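Local coordinates for protein N5-Carboxyaminoimidazole ribonucleotide synthetase (Staphylococcus aureus subsp. aureus, PDB 3ORQ) that catalyses the ATP-dependent conversion of 5-aminoimidazole ribonucleotide and bicarbonate to N5-carboxyaminoimidazole ribonucleotide, at residues Ile129-Ser134 and Cys183-Tyr188; Val150-Gly155 and Glu179-Val184. All blocks are in the same frame, centred on the assembly; numbering follows the deposited sequence.

Interaction 1 (Ile129-Ser134 and Cys183-Tyr188). With ADP (adenosine-5'-diphosphate), chain D.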
ATOM      1  N   ILE A 129      33.577   5.859 -25.031  1.00 34.85           N
ATOM      2  CA  ILE A 129      33.776   6.761 -26.183  1.00 36.62           C
ATOM      3  C   ILE A 129      32.509   6.866 -27.051  1.00 36.19           C
ATOM      4  O   ILE A 129      31.775   5.887 -27.200  1.00 35.15           O
ATOM      5  CB  ILE A 129      35.021   6.358 -27.038  1.00 36.28           C
ATOM      6  CG1 ILE A 129      35.407   7.469 -28.027  1.00 39.69           C
ATOM      7  CG2 ILE A 129      34.783   5.049 -27.758  1.00 34.71           C
ATOM      8  CD1 ILE A 129      35.472   8.868 -27.406  1.00 40.93           C
ATOM      9  N   SER A 130      32.242   8.061 -27.585  1.00 36.59           N
ATOM     10  CA  SER A 130      31.099   8.254 -28.486  1.00 37.90           C
ATOM     11  C   SER A 130      31.378   7.743 -29.895  1.00 39.84           C
ATOM     12  O   SER A 130      32.471   7.933 -30.444  1.00 41.85           O
ATOM     13  CB  SER A 130      30.630   9.714 -28.518  1.00 37.18           C
ATOM     14  OG  SER A 130      31.510  10.564 -29.229  1.00 36.56           O
ATOM     15  N   VAL A 131      30.381   7.066 -30.456  1.00 41.32           N
ATOM     16  CA  VAL A 131      30.450   6.533 -31.817  1.00 43.79           C
ATOM     17  C   VAL A 131      29.144   6.772 -32.579  1.00 45.47           C
ATOM     18  O   VAL A 131      28.166   6.036 -32.408  1.00 45.19           O
ATOM     19  CB  VAL A 131      30.860   5.019 -31.843  1.00 38.00           C
ATOM     20  CG1 VAL A 131      30.701   4.370 -30.496  1.00 36.74           C
ATOM     21  CG2 VAL A 131      30.090   4.242 -32.896  1.00 38.35           C
ATOM     22  N   LYS A 132      29.133   7.809 -33.419  1.00 47.50           N
ATOM     23  CA  LYS A 132      27.981   8.098 -34.285  1.00 48.37           C
ATOM     24  C   LYS A 132      28.197   7.635 -35.725  1.00 50.87           C
ATOM     25  O   LYS A 132      27.238   7.380 -36.451  1.00 51.65           O
ATOM     26  CB  LYS A 132      27.612   9.587 -34.242  1.00 47.23           C
ATOM     27  CG  LYS A 132      28.794  10.542 -34.227  1.00 48.24           C
ATOM     28  CD  LYS A 132      28.405  11.912 -33.664  1.00 49.19           C
ATOM     29  CE  LYS A 132      29.586  12.889 -33.644  1.00 49.78           C
ATOM     30  NZ  LYS A 132      29.981  13.342 -35.018  1.00 50.33           N
ATOM     31  N   GLU A 133      29.461   7.514 -36.119  1.00 52.87           N
ATOM     32  CA  GLU A 133      29.819   7.156 -37.489  1.00 55.30           C
ATOM     33  C   GLU A 133      30.465   5.775 -37.604  1.00 55.85           C
ATOM     34  O   GLU A 133      30.731   5.114 -36.603  1.00 55.76           O
ATOM     35  CB  GLU A 133      30.762   8.211 -38.071  1.00 56.75           C
ATOM     36  CG  GLU A 133      30.077   9.490 -38.525  1.00 57.96           C
ATOM     37  CD  GLU A 133      30.914  10.253 -39.540  1.00 60.22           C
ATOM     38  OE1 GLU A 133      31.542   9.605 -40.405  1.00 60.13           O
ATOM     39  OE2 GLU A 133      30.946  11.498 -39.477  1.00 61.19           O
ATOM     40  N   SER A 134      30.728   5.362 -38.842  1.00 56.44           N
ATOM     41  CA  SER A 134      31.336   4.067 -39.149  1.00 55.57           C
ATOM     42  C   SER A 134      32.787   3.953 -38.678  1.00 55.26           C
ATOM     43  O   SER A 134      33.205   2.897 -38.211  1.00 54.14           O
ATOM     44  CB  SER A 134      31.266   3.817 -40.653  1.00 55.69           C
ATOM     45  OG  SER A 134      31.870   4.887 -41.364  1.00 55.69           O
ATOM     46  N   CYS A 183      25.587   6.219 -31.249  1.00 42.80           N
ATOM     47  CA  CYS A 183      25.844   5.278 -30.167  1.00 40.78           C
ATOM     48  C   CYS A 183      26.979   5.667 -29.229  1.00 39.81           C
ATOM     49  O   CYS A 183      27.686   6.653 -29.459  1.00 37.88           O
ATOM     50  CB  CYS A 183      26.118   3.901 -30.748  1.00 41.34           C
ATOM     51  SG  CYS A 183      24.653   3.078 -31.333  1.00 36.76           S
ATOM     52  N   VAL A 184      27.126   4.889 -28.157  1.00 39.27           N
ATOM     53  CA  VAL A 184      28.293   4.980 -27.285  1.00 39.68           C
ATOM     54  C   VAL A 184      28.907   3.598 -27.148  1.00 39.41           C
ATOM     55  O   VAL A 184      28.184   2.602 -27.117  1.00 39.44           O
ATOM     56  CB  VAL A 184      27.971   5.436 -25.860  1.00 40.15           C
ATOM     57  CG1 VAL A 184      29.255   5.884 -25.187  1.00 41.87           C
ATOM     58  CG2 VAL A 184      26.956   6.569 -25.828  1.00 41.63           C
ATOM     59  N   ALA A 185      30.235   3.543 -27.059  1.00 38.95           N
ATOM     60  CA  ALA A 185      30.927   2.303 -26.691  1.00 37.38           C
ATOM     61  C   ALA A 185      31.650   2.418 -25.332  1.00 36.43           C
ATOM     62  O   ALA A 185      32.073   3.496 -24.929  1.00 35.84           O
ATOM     63  CB  ALA A 185      31.866   1.867 -27.800  1.00 36.24           C
ATOM     64  N   GLU A 186      31.756   1.297 -24.623  1.00 35.36           N
ATOM     65  CA  GLU A 186      32.359   1.255 -23.289  1.00 35.38           C
ATOM     66  C   GLU A 186      32.943  -0.145 -23.067  1.00 36.00           C
ATOM     67  O   GLU A 186      32.464  -1.121 -23.651  1.00 36.28           O
ATOM     68  CB  GLU A 186      31.313   1.585 -22.202  1.00 35.62           C
ATOM     69  CG  GLU A 186      30.086   0.692 -22.259  1.00 37.95           C
ATOM     70  CD  GLU A 186      29.143   0.844 -21.085  1.00 39.56           C
ATOM     71  OE1 GLU A 186      28.147   1.601 -21.253  1.00 38.96           O
ATOM     72  OE2 GLU A 186      29.380   0.197 -20.010  1.00 38.18           O
ATOM     73  N   LYS A 187      33.978  -0.247 -22.242  1.00 36.18           N
ATOM     74  CA  LYS A 187      34.589  -1.549 -21.947  1.00 37.55           C
ATOM     75  C   LYS A 187      33.562  -2.591 -21.445  1.00 37.56           C
ATOM     76  O   LYS A 187      32.752  -2.318 -20.521  1.00 34.21           O
ATOM     77  CB  LYS A 187      35.696  -1.390 -20.891  1.00 38.53           C
ATOM     78  CG  LYS A 187      37.073  -0.948 -21.412  1.00 41.70           C
ATOM     79  CD  LYS A 187      38.075  -0.807 -20.247  1.00 45.69           C
ATOM     80  CE  LYS A 187      39.517  -0.488 -20.722  1.00 46.38           C
ATOM     81  NZ  LYS A 187      40.226  -1.678 -21.253  1.00 48.56           N
ATOM     82  N   TYR A 188      33.615  -3.796 -22.023  1.00 37.58           N
ATOM     83  CA  TYR A 188      32.848  -4.909 -21.446  1.00 36.30           C
ATOM     84  C   TYR A 188      33.658  -5.540 -20.302  1.00 35.12           C
ATOM     85  O   TYR A 188      34.733  -6.137 -20.526  1.00 33.87           O
ATOM     86  CB  TYR A 188      32.451  -5.940 -22.492  1.00 37.12           C
ATOM     87  CG  TYR A 188      31.432  -6.943 -21.997  1.00 39.80           C
ATOM     88  CD1 TYR A 188      30.067  -6.609 -21.931  1.00 41.01           C
ATOM     89  CD2 TYR A 188      31.825  -8.236 -21.611  1.00 41.94           C
ATOM     90  CE1 TYR A 188      29.112  -7.534 -21.474  1.00 42.26           C
ATOM     91  CE2 TYR A 188      30.884  -9.171 -21.156  1.00 43.61           C
ATOM     92  CZ  TYR A 188      29.527  -8.812 -21.092  1.00 43.34           C
ATOM     93  OH  TYR A 188      28.589  -9.722 -20.653  1.00 42.56           O
TER
HETATM   94  PB  ADP D 376      19.540  -0.717 -19.811  1.00 59.68           P
HETATM   95  O1B ADP D 376      19.634   0.778 -19.644  1.00 61.31           O
HETATM   96  O2B ADP D 376      19.140  -1.555 -18.628  1.00 59.04           O
HETATM   97  O3B ADP D 376      18.802  -1.084 -21.068  1.00 68.35           O
HETATM   98  PA  ADP D 376      22.279  -1.118 -19.154  1.00 65.60           P
HETATM   99  O1A ADP D 376      23.300  -0.197 -19.775  1.00 65.52           O
HETATM  100  O2A ADP D 376      21.807  -0.835 -17.751  1.00 66.43           O
HETATM  101  O3A ADP D 376      21.019  -1.242 -20.162  1.00 69.90           O
HETATM  102  O5' ADP D 376      22.801  -2.636 -19.179  1.00 61.87           O
HETATM  103  C5' ADP D 376      21.937  -3.725 -18.902  1.00 59.69           C
HETATM  104  C4' ADP D 376      22.772  -4.893 -18.408  1.00 61.94           C
HETATM  105  O4' ADP D 376      23.767  -5.275 -19.393  1.00 62.13           O
HETATM  106  C3' ADP D 376      23.547  -4.573 -17.127  1.00 61.80           C
HETATM  107  O3' ADP D 376      22.806  -4.802 -15.923  1.00 63.69           O
HETATM  108  C2' ADP D 376      24.737  -5.515 -17.229  1.00 59.11           C
HETATM  109  O2' ADP D 376      24.441  -6.758 -16.620  1.00 54.48           O
HETATM  110  C1' ADP D 376      24.971  -5.687 -18.726  1.00 58.57           C
HETATM  111  N9  ADP D 376      26.038  -4.713 -19.042  1.00 55.95           N
HETATM  112  C8  ADP D 376      25.836  -3.457 -19.496  1.00 54.27           C
HETATM  113  N7  ADP D 376      27.004  -2.787 -19.653  1.00 53.00           N
HETATM  114  C5  ADP D 376      27.980  -3.663 -19.301  1.00 53.77           C
HETATM  115  C6  ADP D 376      29.465  -3.610 -19.250  1.00 52.32           C
HETATM  116  N6  ADP D 376      30.103  -2.463 -19.610  1.00 48.05           N
HETATM  117  N1  ADP D 376      30.110  -4.717 -18.816  1.00 52.71           N
HETATM  118  C2  ADP D 376      29.457  -5.846 -18.447  1.00 54.80           C
HETATM  119  N3  ADP D 376      28.107  -5.968 -18.467  1.00 55.38           N
HETATM  120  C4  ADP D 376      27.343  -4.920 -18.884  1.00 53.52           C

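Interaction 2 (Val150-Gly155 and Glu179-Val184). With ADP (adenosine-5'-diphosphate), chain D.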
ATOM      1  N   VAL A 150      28.546  -1.746 -27.589  1.00 34.76           N
ATOM      2  CA  VAL A 150      27.929  -0.555 -28.199  1.00 34.83           C
ATOM      3  C   VAL A 150      26.441  -0.412 -27.791  1.00 35.37           C
ATOM      4  O   VAL A 150      25.676  -1.361 -27.926  1.00 35.12           O
ATOM      5  CB  VAL A 150      28.050  -0.622 -29.730  1.00 34.48           C
ATOM      6  CG1 VAL A 150      27.596   0.666 -30.350  1.00 33.14           C
ATOM      7  CG2 VAL A 150      29.495  -0.901 -30.116  1.00 34.14           C
ATOM      8  N   LYS A 151      26.065   0.757 -27.258  1.00 35.29           N
ATOM      9  CA  LYS A 151      24.677   1.050 -26.856  1.00 34.30           C
ATOM     10  C   LYS A 151      24.141   2.260 -27.609  1.00 35.12           C
ATOM     11  O   LYS A 151      24.870   3.237 -27.797  1.00 35.90           O
ATOM     12  CB  LYS A 151      24.553   1.308 -25.340  1.00 31.29           C
ATOM     13  CG  LYS A 151      25.203   0.261 -24.448  1.00 29.32           C
ATOM     14  CD  LYS A 151      25.242   0.689 -22.970  1.00 26.03           C
ATOM     15  CE  LYS A 151      25.905  -0.375 -22.121  1.00 24.14           C
ATOM     16  NZ  LYS A 151      26.020   0.039 -20.678  1.00 25.38           N
ATOM     17  N   THR A 152      22.873   2.200 -28.031  1.00 35.81           N
ATOM     18  CA  THR A 152      22.198   3.397 -28.540  1.00 37.41           C
ATOM     19  C   THR A 152      22.176   4.417 -27.415  1.00 38.74           C
ATOM     20  O   THR A 152      22.088   4.059 -26.232  1.00 38.30           O
ATOM     21  CB  THR A 152      20.749   3.139 -29.126  1.00 39.03           C
ATOM     22  OG1 THR A 152      19.768   3.056 -28.088  1.00 37.72           O
ATOM     23  CG2 THR A 152      20.702   1.871 -29.938  1.00 39.20           C
ATOM     24  N   ARG A 153      22.282   5.686 -27.764  1.00 41.06           N
ATOM     25  CA  ARG A 153      22.338   6.682 -26.723  1.00 44.00           C
ATOM     26  C   ARG A 153      20.984   7.284 -26.347  1.00 46.23           C
ATOM     27  O   ARG A 153      20.886   8.010 -25.341  1.00 45.85           O
ATOM     28  CB  ARG A 153      23.402   7.744 -27.008  1.00 43.41           C
ATOM     29  CG  ARG A 153      23.260   8.480 -28.275  1.00 44.84           C
ATOM     30  CD  ARG A 153      24.546   9.242 -28.560  1.00 46.49           C
ATOM     31  NE  ARG A 153      24.530  10.543 -27.897  1.00 45.20           N
ATOM     32  CZ  ARG A 153      25.024  11.656 -28.430  1.00 42.93           C
ATOM     33  NH1 ARG A 153      25.577  11.612 -29.637  1.00 43.53           N
ATOM     34  NH2 ARG A 153      24.956  12.807 -27.762  1.00 38.73           N
ATOM     35  N   PHE A 154      19.947   6.953 -27.121  1.00 47.80           N
ATOM     36  CA  PHE A 154      18.621   7.516 -26.875  1.00 49.46           C
ATOM     37  C   PHE A 154      17.499   6.560 -26.493  1.00 50.83           C
ATOM     38  O   PHE A 154      16.825   6.781 -25.482  1.00 52.23           O
ATOM     39  CB  PHE A 154      18.213   8.438 -28.014  1.00 51.21           C
ATOM     40  CG  PHE A 154      18.940   9.745 -27.992  1.00 53.50           C
ATOM     41  CD1 PHE A 154      18.509  10.782 -27.155  1.00 53.47           C
ATOM     42  CD2 PHE A 154      20.081   9.932 -28.773  1.00 55.04           C
ATOM     43  CE1 PHE A 154      19.191  11.994 -27.111  1.00 53.91           C
ATOM     44  CE2 PHE A 154      20.775  11.141 -28.735  1.00 55.97           C
ATOM     45  CZ  PHE A 154      20.329  12.175 -27.901  1.00 55.51           C
ATOM     46  N   GLY A 155      17.276   5.516 -27.281  1.00 50.49           N
ATOM     47  CA  GLY A 155      16.078   4.698 -27.077  1.00 50.00           C
ATOM     48  C   GLY A 155      16.052   3.691 -25.929  1.00 48.67           C
ATOM     49  O   GLY A 155      14.981   3.360 -25.415  1.00 48.78           O
ATOM     50  N   GLU A 179      24.562   2.486 -38.022  1.00 55.92           N
ATOM     51  CA  GLU A 179      23.968   3.027 -39.247  1.00 57.94           C
ATOM     52  C   GLU A 179      22.551   3.578 -39.023  1.00 57.68           C
ATOM     53  O   GLU A 179      22.033   4.318 -39.856  1.00 58.76           O
ATOM     54  CB  GLU A 179      23.965   1.968 -40.356  1.00 59.84           C
ATOM     55  CG  GLU A 179      25.340   1.700 -40.969  1.00 62.72           C
ATOM     56  CD  GLU A 179      25.375   0.449 -41.857  1.00 65.63           C
ATOM     57  OE1 GLU A 179      24.333   0.090 -42.457  1.00 66.23           O
ATOM     58  OE2 GLU A 179      26.457  -0.176 -41.960  1.00 66.23           O
ATOM     59  N   THR A 180      21.936   3.232 -37.892  1.00 56.43           N
ATOM     60  CA  THR A 180      20.566   3.665 -37.595  1.00 55.09           C
ATOM     61  C   THR A 180      20.438   4.601 -36.382  1.00 54.02           C
ATOM     62  O   THR A 180      19.389   5.207 -36.179  1.00 54.03           O
ATOM     63  CB  THR A 180      19.611   2.465 -37.359  1.00 54.11           C
ATOM     64  OG1 THR A 180      19.423   2.270 -35.953  1.00 51.74           O
ATOM     65  CG2 THR A 180      20.144   1.181 -37.994  1.00 53.51           C
ATOM     66  N   SER A 181      21.485   4.709 -35.571  1.00 52.78           N
ATOM     67  CA  SER A 181      21.413   5.525 -34.358  1.00 52.11           C
ATOM     68  C   SER A 181      22.795   5.862 -33.810  1.00 51.25           C
ATOM     69  O   SER A 181      23.694   5.016 -33.818  1.00 51.39           O
ATOM     70  CB  SER A 181      20.566   4.825 -33.285  1.00 51.76           C
ATOM     71  OG  SER A 181      20.498   5.597 -32.103  1.00 51.69           O
ATOM     72  N   GLU A 182      22.952   7.107 -33.362  1.00 49.40           N
ATOM     73  CA  GLU A 182      24.174   7.550 -32.700  1.00 48.18           C
ATOM     74  C   GLU A 182      24.370   6.705 -31.451  1.00 45.75           C
ATOM     75  O   GLU A 182      23.426   6.495 -30.675  1.00 46.15           O
ATOM     76  CB  GLU A 182      24.095   9.035 -32.322  1.00 49.46           C
ATOM     77  CG  GLU A 182      23.993  10.008 -33.500  1.00 53.61           C
ATOM     78  CD  GLU A 182      24.167  11.483 -33.092  1.00 56.84           C
ATOM     79  OE1 GLU A 182      24.651  12.276 -33.939  1.00 59.53           O
ATOM     80  OE2 GLU A 182      23.818  11.849 -31.941  1.00 54.74           O
ATOM     81  N   CYS A 183      25.587   6.219 -31.249  1.00 42.80           N
ATOM     82  CA  CYS A 183      25.844   5.278 -30.167  1.00 40.78           C
ATOM     83  C   CYS A 183      26.979   5.667 -29.229  1.00 39.81           C
ATOM     84  O   CYS A 183      27.686   6.653 -29.459  1.00 37.88           O
ATOM     85  CB  CYS A 183      26.118   3.901 -30.748  1.00 41.34           C
ATOM     86  SG  CYS A 183      24.653   3.078 -31.333  1.00 36.76           S
ATOM     87  N   VAL A 184      27.126   4.889 -28.157  1.00 39.27           N
ATOM     88  CA  VAL A 184      28.293   4.980 -27.285  1.00 39.68           C
ATOM     89  C   VAL A 184      28.907   3.598 -27.148  1.00 39.41           C
ATOM     90  O   VAL A 184      28.184   2.602 -27.117  1.00 39.44           O
ATOM     91  CB  VAL A 184      27.971   5.436 -25.860  1.00 40.15           C
ATOM     92  CG1 VAL A 184      29.255   5.884 -25.187  1.00 41.87           C
ATOM     93  CG2 VAL A 184      26.956   6.569 -25.828  1.00 41.63           C
TER
HETATM   94  PB  ADP D 376      19.540  -0.717 -19.811  1.00 59.68           P
HETATM   95  O1B ADP D 376      19.634   0.778 -19.644  1.00 61.31           O
HETATM   96  O2B ADP D 376      19.140  -1.555 -18.628  1.00 59.04           O
HETATM   97  O3B ADP D 376      18.802  -1.084 -21.068  1.00 68.35           O
HETATM   98  PA  ADP D 376      22.279  -1.118 -19.154  1.00 65.60           P
HETATM   99  O1A ADP D 376      23.300  -0.197 -19.775  1.00 65.52           O
HETATM  100  O2A ADP D 376      21.807  -0.835 -17.751  1.00 66.43           O
HETATM  101  O3A ADP D 376      21.019  -1.242 -20.162  1.00 69.90           O
HETATM  102  O5' ADP D 376      22.801  -2.636 -19.179  1.00 61.87           O
HETATM  103  C5' ADP D 376      21.937  -3.725 -18.902  1.00 59.69           C
HETATM  104  C4' ADP D 376      22.772  -4.893 -18.408  1.00 61.94           C
HETATM  105  O4' ADP D 376      23.767  -5.275 -19.393  1.00 62.13           O
HETATM  106  C3' ADP D 376      23.547  -4.573 -17.127  1.00 61.80           C
HETATM  107  O3' ADP D 376      22.806  -4.802 -15.923  1.00 63.69           O
HETATM  108  C2' ADP D 376      24.737  -5.515 -17.229  1.00 59.11           C
HETATM  109  O2' ADP D 376      24.441  -6.758 -16.620  1.00 54.48           O
HETATM  110  C1' ADP D 376      24.971  -5.687 -18.726  1.00 58.57           C
HETATM  111  N9  ADP D 376      26.038  -4.713 -19.042  1.00 55.95           N
HETATM  112  C8  ADP D 376      25.836  -3.457 -19.496  1.00 54.27           C
HETATM  113  N7  ADP D 376      27.004  -2.787 -19.653  1.00 53.00           N
HETATM  114  C5  ADP D 376      27.980  -3.663 -19.301  1.00 53.77           C
HETATM  115  C6  ADP D 376      29.465  -3.610 -19.250  1.00 52.32           C
HETATM  116  N6  ADP D 376      30.103  -2.463 -19.610  1.00 48.05           N
HETATM  117  N1  ADP D 376      30.110  -4.717 -18.816  1.00 52.71           N
HETATM  118  C2  ADP D 376      29.457  -5.846 -18.447  1.00 54.80           C
HETATM  119  N3  ADP D 376      28.107  -5.968 -18.467  1.00 55.38           N
HETATM  120  C4  ADP D 376      27.343  -4.920 -18.884  1.00 53.52           C

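Interaction 1 (Ile129-Ser134 and Cys183-Tyr188)
Ile129, Ser130 and Val131 pair with Ala185, Val184 and Cys183 at one margin of the four-stranded antiparallel sheet of the ATP-grasp domain, and the inner strand of this pair leads on into the adenine pocket. Ile129 and Ala185 form one hydrogen-bonded pair: Ile129 N gives to Ala185 O at 2.8 Å, and Ala185 N returns the bond to Ile129 O at 2.8 Å. Val131 and Cys183 exchange a second couple of backbone bonds, of which that from Cys183 N to Val131 O is bent to 143° at the hydrogen. Between them Ser130 and Val184 are a non-hydrogen-bonded pair, their CA atoms 4.5 Å apart. On the sheet face that carries Ile129, Val131, Cys183 and Ala185, Val131 CG1 packs against Ala185 CB at 3.9 Å; helices 136-143 and 171-178 cover this side. Val184 projects from the other face and holds CG1 anti to its backbone N (chi1 -163°), which brings this methyl to 3.2 Å from Ile129 O.

Beyond the pairing, the strand meets the nucleotide. Glu186, extended beyond CG, accepts a hydrogen bond from ADP N6 at OE2, 2.8 Å away, while its OE1 forms salt bridges with Lys115 and Lys151. The carbonyl oxygen Lys187 O takes a second hydrogen bond from ADP N6 at 2.8 Å. Tyr188 lays a ring face over the base, ADP C2 lying over the Tyr188 ring toward its rim, with CE1 3.5 Å from ADP C2. The exocyclic amino group is thus gripped by two acceptors, one carboxylate and one peptide carbonyl, an arrangement consistent with selection of adenine over a base bearing a carbonyl oxygen at that position.

Interaction 2 (Val150-Gly155 and Glu179-Val184)
Arg153 sets CG between its backbone N and carbonyl carbon (chi1 58°), and a turn of -86° about CG-CD (chi3) sets NE off the line of the chain; beyond it the guanidinium meets Glu182. The two form a salt bridge through one oxygen, Arg153 NH1 lying 2.9 Å from Glu182 OE2, with guanidinium and carboxylate planes only 5° apart. The backbones join here too: Arg153 N gives a longer hydrogen bond, 3.2 Å, to Glu182 O. Two residues along, past the non-hydrogen-bonded pair Thr152-Cys183, Lys151 and Val184 are a hydrogen-bonded antiparallel pair, with Lys151 N to Val184 O at 2.8 Å and a return bond from Val184 N to Lys151 O. Val150 CG1 packs on Cys183 CB at 3.6 Å. From strand 148-152 Lys151 extends its chain to the nucleotide, where NZ donates to ADP O1A at 2.9 Å and to ADP N7 at 3.2 Å, besides its salt bridge with Glu186; one ammonium thus links base, alpha-phosphate and carboxylate. Arg153 NE has its own salt bridge to Asp110. Helix 171-178 packs on Val150, Thr152 and Cys183, helix 111-120 on Lys151, Arg153 and Val184, and strand 162-165 borders strand 148-152 on its far edge.

Interactions 1 and 2 lie on the two edges of one strand, 183-187, with their centres about 8 Å apart and Cys183 and Val184 common to both. Along the chain strand 128-131 comes first, then 148-152, and 183-187 last, inserting itself between the earlier two; strand 162-165 completes the sheet. The contacts also touch directly, Glu186 OE1 of interaction 1 lying 2.7 Å from Lys151 NZ of interaction 2 in a salt bridge. As a worked example of binding-site construction, the antiparallel pairing places side by side strands that carry groups distant in sequence, and these meet at one nucleotide, in this ATP-grasp enzyme at the adenine and alpha-phosphate of ADP.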